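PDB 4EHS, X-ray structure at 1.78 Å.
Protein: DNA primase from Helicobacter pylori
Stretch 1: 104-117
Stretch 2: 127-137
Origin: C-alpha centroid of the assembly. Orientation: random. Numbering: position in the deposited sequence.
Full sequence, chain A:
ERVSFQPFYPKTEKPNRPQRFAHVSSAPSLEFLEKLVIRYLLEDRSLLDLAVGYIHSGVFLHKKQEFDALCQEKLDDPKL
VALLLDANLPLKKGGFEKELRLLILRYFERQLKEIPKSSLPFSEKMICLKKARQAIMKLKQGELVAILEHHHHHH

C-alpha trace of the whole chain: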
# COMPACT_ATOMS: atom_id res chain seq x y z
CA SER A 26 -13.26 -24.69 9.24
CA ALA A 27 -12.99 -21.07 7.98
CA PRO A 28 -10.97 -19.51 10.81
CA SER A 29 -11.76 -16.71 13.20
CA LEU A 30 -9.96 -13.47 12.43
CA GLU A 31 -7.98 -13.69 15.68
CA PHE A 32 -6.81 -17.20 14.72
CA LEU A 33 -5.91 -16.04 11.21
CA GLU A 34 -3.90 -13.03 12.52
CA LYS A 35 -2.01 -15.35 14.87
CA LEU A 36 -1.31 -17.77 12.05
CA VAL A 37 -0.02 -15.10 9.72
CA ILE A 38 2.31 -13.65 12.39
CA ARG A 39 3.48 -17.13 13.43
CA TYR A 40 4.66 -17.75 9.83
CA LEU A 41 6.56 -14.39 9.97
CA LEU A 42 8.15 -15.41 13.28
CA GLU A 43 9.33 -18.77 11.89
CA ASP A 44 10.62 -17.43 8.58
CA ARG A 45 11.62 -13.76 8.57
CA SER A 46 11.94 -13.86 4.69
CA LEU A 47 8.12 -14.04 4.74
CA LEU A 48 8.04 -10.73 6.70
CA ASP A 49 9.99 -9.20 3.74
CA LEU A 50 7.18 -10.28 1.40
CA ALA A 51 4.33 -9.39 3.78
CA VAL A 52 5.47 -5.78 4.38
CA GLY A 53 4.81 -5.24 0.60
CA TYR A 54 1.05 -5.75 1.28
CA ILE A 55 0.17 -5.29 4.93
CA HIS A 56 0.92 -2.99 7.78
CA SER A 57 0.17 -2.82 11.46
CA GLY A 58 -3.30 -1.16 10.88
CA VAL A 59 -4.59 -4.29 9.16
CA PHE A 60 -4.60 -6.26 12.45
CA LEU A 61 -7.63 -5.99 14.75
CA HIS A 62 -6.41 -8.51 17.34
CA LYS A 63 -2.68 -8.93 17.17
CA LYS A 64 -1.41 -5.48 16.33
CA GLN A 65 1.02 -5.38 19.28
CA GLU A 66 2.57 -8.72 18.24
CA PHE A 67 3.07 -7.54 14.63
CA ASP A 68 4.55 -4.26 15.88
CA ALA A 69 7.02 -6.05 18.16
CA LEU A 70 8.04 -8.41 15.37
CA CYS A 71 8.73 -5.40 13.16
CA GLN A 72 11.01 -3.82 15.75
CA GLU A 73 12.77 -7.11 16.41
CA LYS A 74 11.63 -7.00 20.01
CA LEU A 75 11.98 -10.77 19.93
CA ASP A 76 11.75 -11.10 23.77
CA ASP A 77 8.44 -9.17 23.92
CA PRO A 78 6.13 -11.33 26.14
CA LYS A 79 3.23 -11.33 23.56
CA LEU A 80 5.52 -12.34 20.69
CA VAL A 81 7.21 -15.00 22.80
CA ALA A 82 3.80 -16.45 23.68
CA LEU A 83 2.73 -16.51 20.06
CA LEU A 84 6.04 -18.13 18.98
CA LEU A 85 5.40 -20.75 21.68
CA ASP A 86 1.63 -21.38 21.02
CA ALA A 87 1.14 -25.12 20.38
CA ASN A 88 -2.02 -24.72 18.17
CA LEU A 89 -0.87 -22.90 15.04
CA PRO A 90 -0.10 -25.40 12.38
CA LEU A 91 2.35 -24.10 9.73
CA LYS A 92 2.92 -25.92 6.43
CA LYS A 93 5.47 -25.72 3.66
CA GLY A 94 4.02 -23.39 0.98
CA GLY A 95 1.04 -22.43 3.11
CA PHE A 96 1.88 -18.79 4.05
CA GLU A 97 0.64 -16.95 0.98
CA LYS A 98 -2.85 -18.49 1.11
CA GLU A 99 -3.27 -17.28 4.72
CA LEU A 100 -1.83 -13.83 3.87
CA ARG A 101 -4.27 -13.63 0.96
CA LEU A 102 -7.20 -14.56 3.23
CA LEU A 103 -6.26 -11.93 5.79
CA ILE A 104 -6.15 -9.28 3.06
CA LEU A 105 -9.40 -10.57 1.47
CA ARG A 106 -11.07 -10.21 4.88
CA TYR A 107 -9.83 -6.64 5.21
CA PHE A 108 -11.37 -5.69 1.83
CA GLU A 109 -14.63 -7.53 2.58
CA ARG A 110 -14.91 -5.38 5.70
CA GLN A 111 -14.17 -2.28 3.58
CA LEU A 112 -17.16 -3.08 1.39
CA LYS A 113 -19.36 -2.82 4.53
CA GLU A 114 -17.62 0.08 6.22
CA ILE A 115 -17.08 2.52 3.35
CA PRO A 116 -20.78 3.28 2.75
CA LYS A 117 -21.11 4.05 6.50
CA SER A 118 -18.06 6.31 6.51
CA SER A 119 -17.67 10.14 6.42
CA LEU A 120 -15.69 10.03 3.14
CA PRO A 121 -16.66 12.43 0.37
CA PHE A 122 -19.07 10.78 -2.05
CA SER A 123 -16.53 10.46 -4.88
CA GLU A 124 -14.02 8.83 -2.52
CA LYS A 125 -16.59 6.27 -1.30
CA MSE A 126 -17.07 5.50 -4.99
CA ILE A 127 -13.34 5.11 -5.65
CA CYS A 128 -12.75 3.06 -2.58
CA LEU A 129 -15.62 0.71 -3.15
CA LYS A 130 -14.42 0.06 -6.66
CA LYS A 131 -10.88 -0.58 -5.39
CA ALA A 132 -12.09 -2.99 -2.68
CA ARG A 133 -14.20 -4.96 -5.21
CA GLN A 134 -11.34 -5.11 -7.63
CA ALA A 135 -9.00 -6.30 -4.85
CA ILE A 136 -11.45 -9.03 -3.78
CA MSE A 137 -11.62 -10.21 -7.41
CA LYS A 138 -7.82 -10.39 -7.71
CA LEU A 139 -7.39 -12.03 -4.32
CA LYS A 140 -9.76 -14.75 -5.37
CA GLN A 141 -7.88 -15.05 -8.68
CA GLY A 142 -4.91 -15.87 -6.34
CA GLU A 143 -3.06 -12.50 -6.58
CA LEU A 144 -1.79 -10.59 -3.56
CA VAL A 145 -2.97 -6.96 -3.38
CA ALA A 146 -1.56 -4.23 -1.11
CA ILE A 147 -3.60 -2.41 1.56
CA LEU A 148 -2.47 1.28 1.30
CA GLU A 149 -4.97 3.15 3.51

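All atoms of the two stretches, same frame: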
# COMPACT_ATOMS: atom_id res chain seq x y z
N ILE A 104 -5.90 -10.48 3.88
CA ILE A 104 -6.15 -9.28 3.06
C ILE A 104 -7.56 -9.28 2.51
O ILE A 104 -8.20 -8.21 2.54
CB ILE A 104 -5.09 -9.16 1.95
CG1 ILE A 104 -3.70 -8.98 2.57
CG2 ILE A 104 -5.39 -7.93 1.04
CD1 ILE A 104 -2.58 -9.26 1.53
N LEU A 105 -8.00 -10.42 1.97
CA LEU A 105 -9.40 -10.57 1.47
C LEU A 105 -10.40 -10.18 2.55
O LEU A 105 -11.29 -9.32 2.29
CB LEU A 105 -9.69 -11.99 0.93
CG LEU A 105 -11.13 -12.31 0.48
CD1 LEU A 105 -11.50 -11.62 -0.80
CD2 LEU A 105 -11.35 -13.80 0.33
N ARG A 106 -10.26 -10.71 3.76
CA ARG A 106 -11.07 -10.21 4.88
C ARG A 106 -11.09 -8.71 5.14
O ARG A 106 -12.17 -8.11 5.33
CB ARG A 106 -10.77 -10.94 6.17
CG ARG A 106 -11.21 -12.40 5.92
CD ARG A 106 -11.35 -13.11 7.22
NE ARG A 106 -11.84 -14.51 7.03
CZ ARG A 106 -11.88 -15.35 8.07
NH1 ARG A 106 -11.50 -14.92 9.27
NH2 ARG A 106 -12.26 -16.59 7.90
N TYR A 107 -9.92 -8.10 5.08
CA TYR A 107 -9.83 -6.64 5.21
C TYR A 107 -10.71 -5.95 4.14
O TYR A 107 -11.49 -5.06 4.45
CB TYR A 107 -8.36 -6.21 5.04
CG TYR A 107 -8.21 -4.72 4.99
CD1 TYR A 107 -8.05 -3.97 6.17
CD2 TYR A 107 -8.24 -4.06 3.78
CE1 TYR A 107 -7.93 -2.58 6.14
CE2 TYR A 107 -8.14 -2.68 3.74
CZ TYR A 107 -7.95 -1.96 4.90
OH TYR A 107 -7.85 -0.56 4.80
N PHE A 108 -10.59 -6.35 2.91
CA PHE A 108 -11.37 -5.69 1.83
C PHE A 108 -12.87 -6.03 1.89
O PHE A 108 -13.71 -5.16 1.56
CB PHE A 108 -10.81 -5.97 0.45
CG PHE A 108 -9.55 -5.20 0.15
CD1 PHE A 108 -9.60 -3.82 -0.08
CD2 PHE A 108 -8.34 -5.84 0.08
CE1 PHE A 108 -8.43 -3.11 -0.35
CE2 PHE A 108 -7.16 -5.14 -0.25
CZ PHE A 108 -7.19 -3.77 -0.43
N GLU A 109 -13.21 -7.23 2.38
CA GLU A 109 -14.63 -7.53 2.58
C GLU A 109 -15.23 -6.59 3.63
O GLU A 109 -16.33 -6.04 3.42
CB GLU A 109 -14.78 -9.04 2.92
CG GLU A 109 -14.62 -9.94 1.70
CD GLU A 109 -14.67 -11.45 2.05
OE1 GLU A 109 -14.43 -11.78 3.24
OE2 GLU A 109 -14.94 -12.28 1.13
N ARG A 110 -14.51 -6.36 4.74
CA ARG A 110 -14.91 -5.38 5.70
C ARG A 110 -15.03 -3.95 5.10
O ARG A 110 -15.93 -3.19 5.49
CB ARG A 110 -13.96 -5.31 6.89
CG ARG A 110 -14.06 -6.54 7.81
CD ARG A 110 -13.27 -6.38 9.10
NE ARG A 110 -11.89 -5.92 9.04
CZ ARG A 110 -10.82 -6.71 8.81
NH1 ARG A 110 -10.96 -8.01 8.58
NH2 ARG A 110 -9.60 -6.16 8.84
N GLN A 111 -14.10 -3.58 4.23
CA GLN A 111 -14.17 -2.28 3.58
C GLN A 111 -15.48 -2.10 2.85
O GLN A 111 -16.03 -1.01 2.87
CB GLN A 111 -13.01 -2.09 2.60
CG GLN A 111 -11.70 -1.84 3.31
CD GLN A 111 -11.79 -0.74 4.33
OE1 GLN A 111 -11.63 -0.96 5.51
NE2 GLN A 111 -12.06 0.46 3.87
N LEU A 112 -15.91 -3.11 2.12
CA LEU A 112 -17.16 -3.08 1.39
C LEU A 112 -18.31 -2.71 2.33
O LEU A 112 -19.17 -1.94 1.96
CB LEU A 112 -17.45 -4.41 0.68
CG LEU A 112 -16.85 -4.71 -0.68
CD1 LEU A 112 -17.53 -5.90 -1.35
CD2 LEU A 112 -16.93 -3.51 -1.63
N LYS A 113 -18.32 -3.25 3.54
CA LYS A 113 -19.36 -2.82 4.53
C LYS A 113 -19.17 -1.44 5.14
O LYS A 113 -20.15 -0.71 5.39
CB LYS A 113 -19.44 -3.79 5.71
CG LYS A 113 -19.95 -5.18 5.38
CD LYS A 113 -20.22 -5.90 6.71
CE LYS A 113 -21.41 -5.30 7.46
NZ LYS A 113 -21.39 -5.67 8.90
N GLU A 114 -17.92 -1.10 5.45
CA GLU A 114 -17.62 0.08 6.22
C GLU A 114 -17.65 1.39 5.41
O GLU A 114 -18.04 2.43 5.93
CB GLU A 114 -16.26 -0.08 6.87
CG GLU A 114 -16.22 -1.20 7.91
CD GLU A 114 -14.87 -1.34 8.61
OE1 GLU A 114 -14.11 -0.33 8.70
OE2 GLU A 114 -14.56 -2.46 9.09
N ILE A 115 -17.17 1.33 4.18
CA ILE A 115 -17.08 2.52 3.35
C ILE A 115 -18.45 3.23 3.21
O ILE A 115 -18.52 4.47 3.35
CB ILE A 115 -16.49 2.22 1.97
CG1 ILE A 115 -14.99 1.94 2.12
CG2 ILE A 115 -16.67 3.43 1.07
CD1 ILE A 115 -14.45 1.23 0.88
N PRO A 116 -19.50 2.48 2.91
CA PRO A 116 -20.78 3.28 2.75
C PRO A 116 -21.23 4.01 4.03
O PRO A 116 -21.91 5.04 3.93
CB PRO A 116 -21.83 2.22 2.37
CG PRO A 116 -21.03 1.07 1.83
CD PRO A 116 -19.69 1.07 2.54
N LYS A 117 -20.85 3.47 5.18
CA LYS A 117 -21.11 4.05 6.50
C LYS A 117 -20.16 5.16 6.88
O LYS A 117 -20.39 5.87 7.86
CB LYS A 117 -21.09 2.97 7.59
CG LYS A 117 -22.25 2.00 7.48
CD LYS A 117 -22.02 0.74 8.30
CE LYS A 117 -22.65 -0.46 7.56
NZ LYS A 117 -22.48 -1.81 8.20
N ILE A 127 -14.66 5.60 -5.26
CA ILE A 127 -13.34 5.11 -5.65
C ILE A 127 -12.90 3.93 -4.80
O ILE A 127 -12.36 2.98 -5.28
CB ILE A 127 -12.27 6.20 -5.60
CG1 ILE A 127 -12.59 7.31 -6.56
CG2 ILE A 127 -10.98 5.64 -6.03
CD1 ILE A 127 -11.80 8.52 -6.39
N CYS A 128 -13.17 4.03 -3.53
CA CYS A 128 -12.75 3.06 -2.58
C CYS A 128 -13.56 1.81 -2.66
O CYS A 128 -13.03 0.77 -2.54
CB CYS A 128 -12.77 3.65 -1.19
SG CYS A 128 -11.58 4.95 -1.01
N LEU A 129 -14.84 1.91 -2.94
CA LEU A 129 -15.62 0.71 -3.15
C LEU A 129 -15.13 -0.04 -4.38
O LEU A 129 -14.99 -1.22 -4.36
CB LEU A 129 -17.10 1.03 -3.29
CG LEU A 129 -17.81 1.41 -2.03
CD1 LEU A 129 -19.15 1.98 -2.31
CD2 LEU A 129 -17.96 0.24 -1.20
N LYS A 130 -14.87 0.71 -5.43
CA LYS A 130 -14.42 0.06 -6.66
C LYS A 130 -13.08 -0.66 -6.44
O LYS A 130 -12.94 -1.81 -6.86
CB LYS A 130 -14.30 1.09 -7.78
CG LYS A 130 -13.98 0.46 -9.16
CD LYS A 130 -14.08 1.55 -10.23
CE LYS A 130 -14.32 0.93 -11.60
NZ LYS A 130 -13.03 0.59 -12.23
N LYS A 131 -12.17 0.00 -5.73
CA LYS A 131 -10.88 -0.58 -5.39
C LYS A 131 -11.02 -1.82 -4.52
O LYS A 131 -10.34 -2.83 -4.77
CB LYS A 131 -10.02 0.44 -4.70
CG LYS A 131 -8.58 -0.08 -4.47
CD LYS A 131 -8.17 -0.06 -2.98
CE LYS A 131 -6.65 -0.29 -2.74
NZ LYS A 131 -5.94 0.92 -2.25
N ALA A 132 -11.90 -1.79 -3.53
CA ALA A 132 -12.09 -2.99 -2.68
C ALA A 132 -12.65 -4.15 -3.48
O ALA A 132 -12.27 -5.26 -3.29
CB ALA A 132 -13.00 -2.70 -1.53
N ARG A 133 -13.64 -3.88 -4.36
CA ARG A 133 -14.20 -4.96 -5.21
C ARG A 133 -13.17 -5.56 -6.15
O ARG A 133 -13.14 -6.81 -6.37
CB ARG A 133 -15.40 -4.45 -6.05
CG ARG A 133 -16.68 -4.26 -5.27
CD ARG A 133 -17.87 -3.80 -6.24
NE ARG A 133 -18.64 -2.72 -5.61
CZ ARG A 133 -19.49 -2.94 -4.63
NH1 ARG A 133 -19.67 -4.21 -4.27
NH2 ARG A 133 -20.14 -1.92 -3.98
N GLN A 134 -12.36 -4.69 -6.72
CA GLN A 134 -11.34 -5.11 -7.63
C GLN A 134 -10.37 -5.99 -6.85
O GLN A 134 -9.94 -7.07 -7.35
CB GLN A 134 -10.61 -3.94 -8.25
CG GLN A 134 -9.62 -4.45 -9.30
CD GLN A 134 -8.71 -3.38 -9.85
OE1 GLN A 134 -8.42 -2.38 -9.19
NE2 GLN A 134 -8.25 -3.57 -11.09
N ALA A 135 -9.98 -5.52 -5.67
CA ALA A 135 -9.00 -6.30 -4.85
C ALA A 135 -9.52 -7.71 -4.52
O ALA A 135 -8.80 -8.73 -4.63
CB ALA A 135 -8.66 -5.51 -3.56
N ILE A 136 -10.78 -7.77 -4.14
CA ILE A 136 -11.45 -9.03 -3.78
C ILE A 136 -11.41 -9.95 -5.01
O ILE A 136 -11.11 -11.13 -4.87
CB ILE A 136 -12.88 -8.75 -3.25
CG1 ILE A 136 -12.82 -8.07 -1.85
CG2 ILE A 136 -13.72 -10.06 -3.18
CD1 ILE A 136 -14.16 -7.46 -1.38
N MSE A 137 -11.69 -9.41 -6.19
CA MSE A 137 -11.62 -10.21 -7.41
C MSE A 137 -10.23 -10.82 -7.59
O MSE A 137 -10.09 -12.03 -7.73
CB MSE A 137 -11.98 -9.35 -8.63
CG MSE A 137 -12.23 -10.14 -9.90
SE MSE A 137 -12.70 -9.01 -11.41
CE MSE A 137 -11.05 -7.96 -11.53

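Two helices of this primase chain lie against each other nearly antiparallel, their N-to-C directions 150° apart and their axes 8.9 Å apart at closest approach. No hydrogen bond crosses between them. Most backbone NH groups are used in the helices' own i to i+4 bonds, and the 623 Å² buried between the stretches is a matter of side-chain fit.

Around Phe108 the rule is large against small; on either side of it, branched side chains mesh with one another. Backbones come nearest where Phe108 faces Ala132, with the two CA atoms 5.3 Å apart, and there the second helix offers almost no side chain. Phe108 fills the hollow lined by Lys131, Ala132, Ala135 and Ile136. Its ring lies flat under the methyl of Ala135, whose CB sits 3.6 Å from the ring centroid and 9° off the normal, a CH-pi contact; the aliphatic part of Lys131 adds to the wall, with Lys131 CD 4.0 Å from Phe108 CE1.

One turn on, Leu112 is the next knob, set among Leu129, Ala132, Arg133 and Ile136. Its methyls diverge: Leu112 CD1 meets Ile136 CD1 at 3.7 Å, while Leu112 CD2 reaches Arg133 CG at 3.7 Å and Leu129 CD2 at 3.9 Å. Leu112 CD2 also lies over a face of the Arg133 guanidinium, although the CA-to-CB bond of Arg133 points away.

Ile136 returns the gesture, seated among Leu105, Phe108, Glu109 and Leu112; its CG2 touches Leu105 CD1 at 3.6 Å. Bumps therefore interlock from both sides.

Toward the C-terminal end of the first stretch, Ile115 extends the seam, with its CD1 3.6 Å from Cys128 CB and its CG2 3.9 Å from Leu129 CG. The helix kinks at Pro116, whose nitrogen has no hydrogen to give the preceding turn, yet the ring brings CD to 4.2 Å from Leu129 CD2.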